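PDB 4RGI: uncharacterized protein from Yersinia pestis, which is of unknown function but forms a small KTSC domain, an alpha-beta sandwich of two short helices packed on an antiparallel sheet. Local coordinates for residues R44-Q47 with N48-A52; R57-G61 with V62-K66. All coordinates share one frame; numbering follows the deposited sequence.

Contact 1: R44-Q47 with N48-A52; sequences RAHQ and NFMSA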
ATOM      1  N   ARG A  44      -2.148 -10.935   4.824  1.00 16.09           N
ATOM      2  CA  ARG A  44      -3.473 -11.108   4.250  1.00 14.35           C
ATOM      3  C   ARG A  44      -4.035  -9.793   3.721  1.00 13.76           C
ATOM      4  O   ARG A  44      -4.713  -9.779   2.705  1.00 13.54           O
ATOM      5  CB  ARG A  44      -4.425 -11.711   5.277  1.00 21.96           C
ATOM      6  CG  ARG A  44      -5.852 -11.943   4.768  1.00 17.43           C
ATOM      7  CD  ARG A  44      -5.881 -12.822   3.511  1.00 19.54           C
ATOM      8  NE  ARG A  44      -7.249 -13.144   3.122  1.00 18.36           N
ATOM      9  CZ  ARG A  44      -7.571 -13.786   1.997  1.00 21.01           C
ATOM     10  NH1 ARG A  44      -6.630 -14.181   1.160  1.00 16.73           N
ATOM     11  NH2 ARG A  44      -8.836 -14.039   1.721  1.00 24.17           N
ATOM     12  N   ALA A  45      -3.734  -8.688   4.406  1.00 14.01           N
ATOM     13  CA  ALA A  45      -4.186  -7.366   3.979  1.00 12.80           C
ATOM     14  C   ALA A  45      -3.587  -7.022   2.645  1.00 10.82           C
ATOM     15  O   ALA A  45      -4.251  -6.464   1.785  1.00 11.77           O
ATOM     16  CB  ALA A  45      -3.807  -6.303   5.003  1.00 10.82           C
ATOM     17  N   HIS A  46      -2.310  -7.340   2.485  1.00 11.52           N
ATOM     18  CA  HIS A  46      -1.644  -7.015   1.250  1.00 13.13           C
ATOM     19  C   HIS A  46      -2.233  -7.832   0.112  1.00 11.48           C
ATOM     20  O   HIS A  46      -2.465  -7.309  -0.958  1.00 12.79           O
ATOM     21  CB  HIS A  46      -0.149  -7.259   1.351  1.00 10.10           C
ATOM     22  CG  HIS A  46       0.547  -7.180   0.038  1.00 12.06           C
ATOM     23  ND1 HIS A  46       1.173  -8.264  -0.540  1.00 15.02           N
ATOM     24  CD2 HIS A  46       0.699  -6.148  -0.832  1.00 15.09           C
ATOM     25  CE1 HIS A  46       1.691  -7.898  -1.700  1.00 15.30           C
ATOM     26  NE2 HIS A  46       1.409  -6.625  -1.909  1.00 14.20           N
ATOM     27  N   GLN A  47      -2.479  -9.118   0.349  1.00 10.72           N
ATOM     28  CA  GLN A  47      -3.071  -9.964  -0.679  1.00 11.31           C
ATOM     29  C   GLN A  47      -4.440  -9.438  -1.104  1.00 10.89           C
ATOM     30  O   GLN A  47      -4.717  -9.329  -2.288  1.00 14.86           O
ATOM     31  CB  GLN A  47      -3.188 -11.406  -0.185  1.00 17.18           C
ATOM     32  CG  GLN A  47      -1.867 -12.130  -0.046  1.00 17.48           C
ATOM     33  CD  GLN A  47      -2.074 -13.497   0.550  1.00 28.63           C
ATOM     34  OE1 GLN A  47      -3.127 -13.772   1.128  1.00 27.45           O
ATOM     35  NE2 GLN A  47      -1.088 -14.372   0.402  1.00 31.87           N
ATOM     36  N   ASN A  48      -5.288  -9.091  -0.142  1.00 10.48           N
ATOM     37  CA  ASN A  48      -6.598  -8.525  -0.464  1.00 10.28           C
ATOM     38  C   ASN A  48      -6.522  -7.182  -1.201  1.00 12.34           C
ATOM     39  O   ASN A  48      -7.370  -6.876  -2.032  1.00 10.81           O
ATOM     40  CB  ASN A  48      -7.433  -8.341   0.799  1.00 12.45           C
ATOM     41  CG  ASN A  48      -7.885  -9.656   1.393  1.00 15.76           C
ATOM     42  OD1 ASN A  48      -7.840 -10.707   0.740  1.00 18.34           O
ATOM     43  ND2 ASN A  48      -8.331  -9.604   2.643  1.00 14.82           N
ATOM     44  N   PHE A  49      -5.524  -6.382  -0.862  1.00 11.36           N
ATOM     45  CA  PHE A  49      -5.249  -5.116  -1.538  1.00  9.71           C
ATOM     46  C   PHE A  49      -4.989  -5.375  -3.009  1.00  9.69           C
ATOM     47  O   PHE A  49      -5.551  -4.714  -3.877  1.00 11.05           O
ATOM     48  CB  PHE A  49      -4.029  -4.442  -0.907  1.00  8.82           C
ATOM     49  CG  PHE A  49      -3.914  -2.938  -1.150  1.00  8.61           C
ATOM     50  CD1 PHE A  49      -4.836  -2.230  -1.905  1.00  8.91           C
ATOM     51  CD2 PHE A  49      -2.856  -2.244  -0.588  1.00  9.57           C
ATOM     52  CE1 PHE A  49      -4.698  -0.846  -2.090  1.00 10.04           C
ATOM     53  CE2 PHE A  49      -2.702  -0.859  -0.765  1.00 11.52           C
ATOM     54  CZ  PHE A  49      -3.627  -0.161  -1.533  1.00  8.62           C
HETATM   55  N   MSE A  50      -4.143  -6.357  -3.287  1.00 10.10           N
HETATM   56  CA  MSE A  50      -3.746  -6.631  -4.667  1.00 11.54           C
HETATM   57  C   MSE A  50      -4.901  -7.210  -5.478  1.00 13.83           C
HETATM   58  O   MSE A  50      -4.966  -7.019  -6.693  1.00 17.36           O
HETATM   59  CB  MSE A  50      -2.544  -7.576  -4.709  1.00 12.84           C
HETATM   60  CG  MSE A  50      -1.278  -6.993  -4.090  1.00 14.16           C
HETATM   61 SE   MSE A  50      -0.826  -5.156  -4.667  0.70 23.61          SE
HETATM   62  CE  MSE A  50      -0.254  -5.488  -6.494  1.00 21.86           C
ATOM     63  N   SER A  51      -5.822  -7.894  -4.805  1.00 11.30           N
ATOM     64  CA  SER A  51      -6.970  -8.488  -5.490  1.00 14.59           C
ATOM     65  C   SER A  51      -8.178  -7.585  -5.596  1.00 14.29           C
ATOM     66  O   SER A  51      -9.141  -7.932  -6.269  1.00 18.65           O
ATOM     67  CB  SER A  51      -7.393  -9.772  -4.780  1.00 18.26           C
ATOM     68  OG  SER A  51      -6.326 -10.689  -4.777  1.00 34.48           O
ATOM     69  N   ALA A  52      -8.150  -6.441  -4.925  1.00 10.12           N
ATOM     70  CA  ALA A  52      -9.316  -5.563  -4.895  1.00 10.42           C
ATOM     71  C   ALA A  52      -9.688  -5.070  -6.286  1.00 11.35           C
ATOM     72  O   ALA A  52      -8.815  -4.787  -7.109  1.00 15.24           O
ATOM     73  CB  ALA A  52      -9.058  -4.363  -3.986  1.00 10.73           C
TER
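Within helix 43-51, R44 and H46 each meet the side chain four residues on, N48 and M50, while successive i to i+4 backbone bonds supply the helical frame. N48 N donates to R44 O at 3.0 Å with an N-H...O angle of 169°, F49 N to A45 O, and M50 N to H46 O. On the outer side, with R44 CG opposite the backbone N (chi1 -180°) and a bend at chi2, the guanidinium comes over the N48 amide oxygen: OD1 sits above its centre, 3.3 Å from R44 CZ. The in-plane N-H groups do not point at it there; the nearest nitrogen, R44 NE, is 3.5 Å from OD1 at a poor angle. The two planes stand 68° apart, and Q47 OE1 lies at the guanidinium edge. Toward the sheet, M50, a selenomethionine, lays CG over one face of the H46 imidazole, 3.5 Å from NE2, and its SE lies obliquely 4.6 Å from the ring centroid. The same imidazole stacks with Y19, and F49 packs on I14, I17, L26 and I28, which places this flank of the helix against the sheet. At the last turn Q47 O accepts S51 N at 3.1 Å and, weakly, S51 OG at 3.3 Å.

Contact 2: R57-G61 with V62-K66; sequences RFFDG and VIKGK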
ATOM      1  N   ARG A  57     -10.586   2.306  -3.294  1.00 15.25           N
ATOM      2  CA  ARG A  57     -11.615   1.972  -2.322  1.00 12.18           C
ATOM      3  C   ARG A  57     -11.048   1.132  -1.206  1.00 11.21           C
ATOM      4  O   ARG A  57     -11.380   1.333  -0.033  1.00 14.69           O
ATOM      5  CB  ARG A  57     -12.777   1.222  -2.976  1.00 14.19           C
ATOM      6  CG  ARG A  57     -13.852   0.808  -1.965  1.00 14.49           C
ATOM      7  CD  ARG A  57     -15.016   0.034  -2.604  1.00 24.31           C
ATOM      8  NE  ARG A  57     -15.859  -0.599  -1.589  1.00 26.64           N
ATOM      9  CZ  ARG A  57     -16.924  -0.023  -1.047  1.00 36.14           C
ATOM     10  NH1 ARG A  57     -17.292   1.198  -1.427  1.00 40.09           N
ATOM     11  NH2 ARG A  57     -17.627  -0.671  -0.124  1.00 42.88           N
ATOM     12  N   PHE A  58     -10.197   0.181  -1.573  1.00 10.50           N
ATOM     13  CA  PHE A  58      -9.591  -0.688  -0.569  1.00 11.48           C
ATOM     14  C   PHE A  58      -8.660   0.125   0.318  1.00  9.53           C
ATOM     15  O   PHE A  58      -8.674  -0.023   1.530  1.00 10.65           O
ATOM     16  CB  PHE A  58      -8.830  -1.847  -1.207  1.00 13.85           C
ATOM     17  CG  PHE A  58      -8.316  -2.846  -0.206  1.00 10.82           C
ATOM     18  CD1 PHE A  58      -7.108  -2.643   0.443  1.00 13.17           C
ATOM     19  CD2 PHE A  58      -9.046  -3.972   0.088  1.00 10.84           C
ATOM     20  CE1 PHE A  58      -6.641  -3.544   1.369  1.00 15.90           C
ATOM     21  CE2 PHE A  58      -8.581  -4.883   1.016  1.00 15.78           C
ATOM     22  CZ  PHE A  58      -7.379  -4.669   1.656  1.00 12.53           C
ATOM     23  N   PHE A  59      -7.855   0.994  -0.281  1.00  9.43           N
ATOM     24  CA  PHE A  59      -7.003   1.853   0.529  1.00 10.58           C
ATOM     25  C   PHE A  59      -7.845   2.658   1.513  1.00 13.28           C
ATOM     26  O   PHE A  59      -7.550   2.718   2.703  1.00  9.82           O
ATOM     27  CB  PHE A  59      -6.178   2.794  -0.328  1.00  9.67           C
ATOM     28  CG  PHE A  59      -5.458   3.831   0.464  1.00 11.38           C
ATOM     29  CD1 PHE A  59      -4.406   3.481   1.291  1.00 13.65           C
ATOM     30  CD2 PHE A  59      -5.839   5.153   0.405  1.00 16.26           C
ATOM     31  CE1 PHE A  59      -3.739   4.438   2.028  1.00 12.47           C
ATOM     32  CE2 PHE A  59      -5.174   6.121   1.144  1.00 14.01           C
ATOM     33  CZ  PHE A  59      -4.130   5.770   1.956  1.00 14.55           C
ATOM     34  N   ASP A  60      -8.913   3.271   1.019  1.00 11.91           N
ATOM     35  CA  ASP A  60      -9.749   4.104   1.887  1.00 14.39           C
ATOM     36  C   ASP A  60     -10.407   3.322   3.015  1.00 19.72           C
ATOM     37  O   ASP A  60     -10.535   3.825   4.136  1.00 18.61           O
ATOM     38  CB  ASP A  60     -10.840   4.814   1.073  1.00 15.57           C
ATOM     39  CG  ASP A  60     -10.312   5.988   0.285  1.00 24.11           C
ATOM     40  OD1 ASP A  60      -9.254   6.522   0.668  1.00 31.14           O
ATOM     41  OD2 ASP A  60     -10.958   6.389  -0.708  1.00 24.31           O
ATOM     42  N   GLY A  61     -10.817   2.091   2.736  1.00 13.98           N
ATOM     43  CA  GLY A  61     -11.597   1.332   3.698  1.00 13.86           C
ATOM     44  C   GLY A  61     -10.803   0.494   4.680  1.00 18.83           C
ATOM     45  O   GLY A  61     -11.279   0.204   5.791  1.00 17.56           O
ATOM     46  N   VAL A  62      -9.592   0.101   4.291  1.00 10.62           N
ATOM     47  CA  VAL A  62      -8.853  -0.888   5.062  1.00 10.56           C
ATOM     48  C   VAL A  62      -7.509  -0.394   5.579  1.00 12.04           C
ATOM     49  O   VAL A  62      -7.062  -0.812   6.646  1.00 13.09           O
ATOM     50  CB  VAL A  62      -8.635  -2.154   4.217  1.00 10.27           C
ATOM     51  CG1 VAL A  62      -7.923  -3.228   5.006  1.00 15.79           C
ATOM     52  CG2 VAL A  62      -9.972  -2.661   3.708  1.00 15.50           C
ATOM     53  N   ILE A  63      -6.865   0.490   4.824  1.00  9.27           N
ATOM     54  CA  ILE A  63      -5.493   0.877   5.158  1.00  9.01           C
ATOM     55  C   ILE A  63      -5.423   2.272   5.778  1.00 10.79           C
ATOM     56  O   ILE A  63      -4.802   2.466   6.823  1.00 11.27           O
ATOM     57  CB  ILE A  63      -4.569   0.848   3.911  1.00  8.64           C
ATOM     58  CG1 ILE A  63      -4.617  -0.513   3.214  1.00  8.21           C
ATOM     59  CG2 ILE A  63      -3.132   1.227   4.297  1.00  9.00           C
ATOM     60  CD1 ILE A  63      -4.161  -1.641   4.098  1.00 15.46           C
ATOM     61  N   LYS A  64      -6.069   3.235   5.128  1.00 10.27           N
ATOM     62  CA  LYS A  64      -5.913   4.641   5.484  1.00 10.36           C
ATOM     63  C   LYS A  64      -6.285   4.863   6.936  1.00 10.98           C
ATOM     64  O   LYS A  64      -7.376   4.511   7.358  1.00 13.28           O
ATOM     65  CB  LYS A  64      -6.779   5.532   4.570  1.00 10.93           C
ATOM     66  CG  LYS A  64      -6.630   7.029   4.845  1.00 19.46           C
ATOM     67  CD  LYS A  64      -7.831   7.804   4.339  1.00 35.13           C
ATOM     68  CE  LYS A  64      -7.744   7.993   2.864  1.00 35.60           C
ATOM     69  NZ  LYS A  64      -8.886   8.799   2.333  1.00 32.00           N
ATOM     70  N   GLY A  65      -5.346   5.391   7.709  1.00 13.74           N
ATOM     71  CA  GLY A  65      -5.601   5.726   9.093  1.00 13.58           C
ATOM     72  C   GLY A  65      -5.727   4.550  10.027  1.00 18.07           C
ATOM     73  O   GLY A  65      -6.024   4.725  11.204  1.00 18.99           O
ATOM     74  N   LYS A  66      -5.511   3.347   9.509  1.00 11.22           N
ATOM     75  CA  LYS A  66      -5.632   2.147  10.326  1.00 12.74           C
ATOM     76  C   LYS A  66      -4.271   1.542  10.662  1.00 18.31           C
ATOM     77  O   LYS A  66      -4.166   0.640  11.489  1.00 17.52           O
ATOM     78  CB  LYS A  66      -6.516   1.118   9.625  1.00 11.98           C
ATOM     79  CG  LYS A  66      -7.937   1.649   9.446  1.00 19.98           C
ATOM     80  CD  LYS A  66      -8.982   0.583   9.560  1.00 27.19           C
ATOM     81  CE  LYS A  66     -10.350   1.220   9.765  1.00 27.68           C
ATOM     82  NZ  LYS A  66     -10.680   2.132   8.647  1.00 29.91           N
TER
HETATM   83  O   HOH W   1      -9.396   2.885   6.497  1.00 18.67           O
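A local contact at the C-terminal end of helix 55-63 packs F58 against V62, and F59 against I63 and K64, where a wider pi-type turn at 59-61 leads into the loop before strand 69-72. The widening shows in the backbone: F59 O accepts both I63 N, at 3.2 Å, and K64 N, at 2.9 Å, an i to i+4 and an i to i+5 bond on one oxygen. The K64 bond is the straighter, with an N-H...O angle of 167° against 146° for I63. V62 lays CG2 over the centre of the F58 ring, a CH-pi contact 3.8 Å from the centroid, while its CG1 touches F58 CZ. K64 CB covers a face of the F59 ring, offset toward the rim, and the chain then passes across that ring, with K64 CE 3.6 Å from F59 CE2. A bend at chi3 (-78°) turns K64 NZ to D60 OD1 in a salt bridge of 2.8 Å, approached from above the carboxylate plane; OD2 forms a second salt bridge, with R13. One water joins D60 O, K64 O and K66 NZ, 2.6 Å from the last, tying the helix end to the turn after it. F58 and F59 both touch F49 of helix 43-51, F58 meeting N48 as well, while F59 and I63 also reach strand 25-30 at I28 and L26, and F59 meets F30 edge-to-face.

From the N terminus, the strands at 7-8, 14-20, 25-30 and 34-39 come first; contact 1 then lies within helix 43-51 and contact 2 at the end of helix 55-63. Each pairs adjoining segments, so neither closes a long loop; they run in series, without nesting or crossing, and their centres lie about 11 Å apart. They meet at F58, whose CD1 approaches F49 CD1 to 3.3 Å with the ring planes about 20° apart; N48 CB and A52 CB also touch F58. Both helices rest on strand 25-30, and strand 14-20 adds side chains beneath helix 43-51. After contact 2 a short connection leads into strand 69-72, which pairs with 34-39 at the sheet edge.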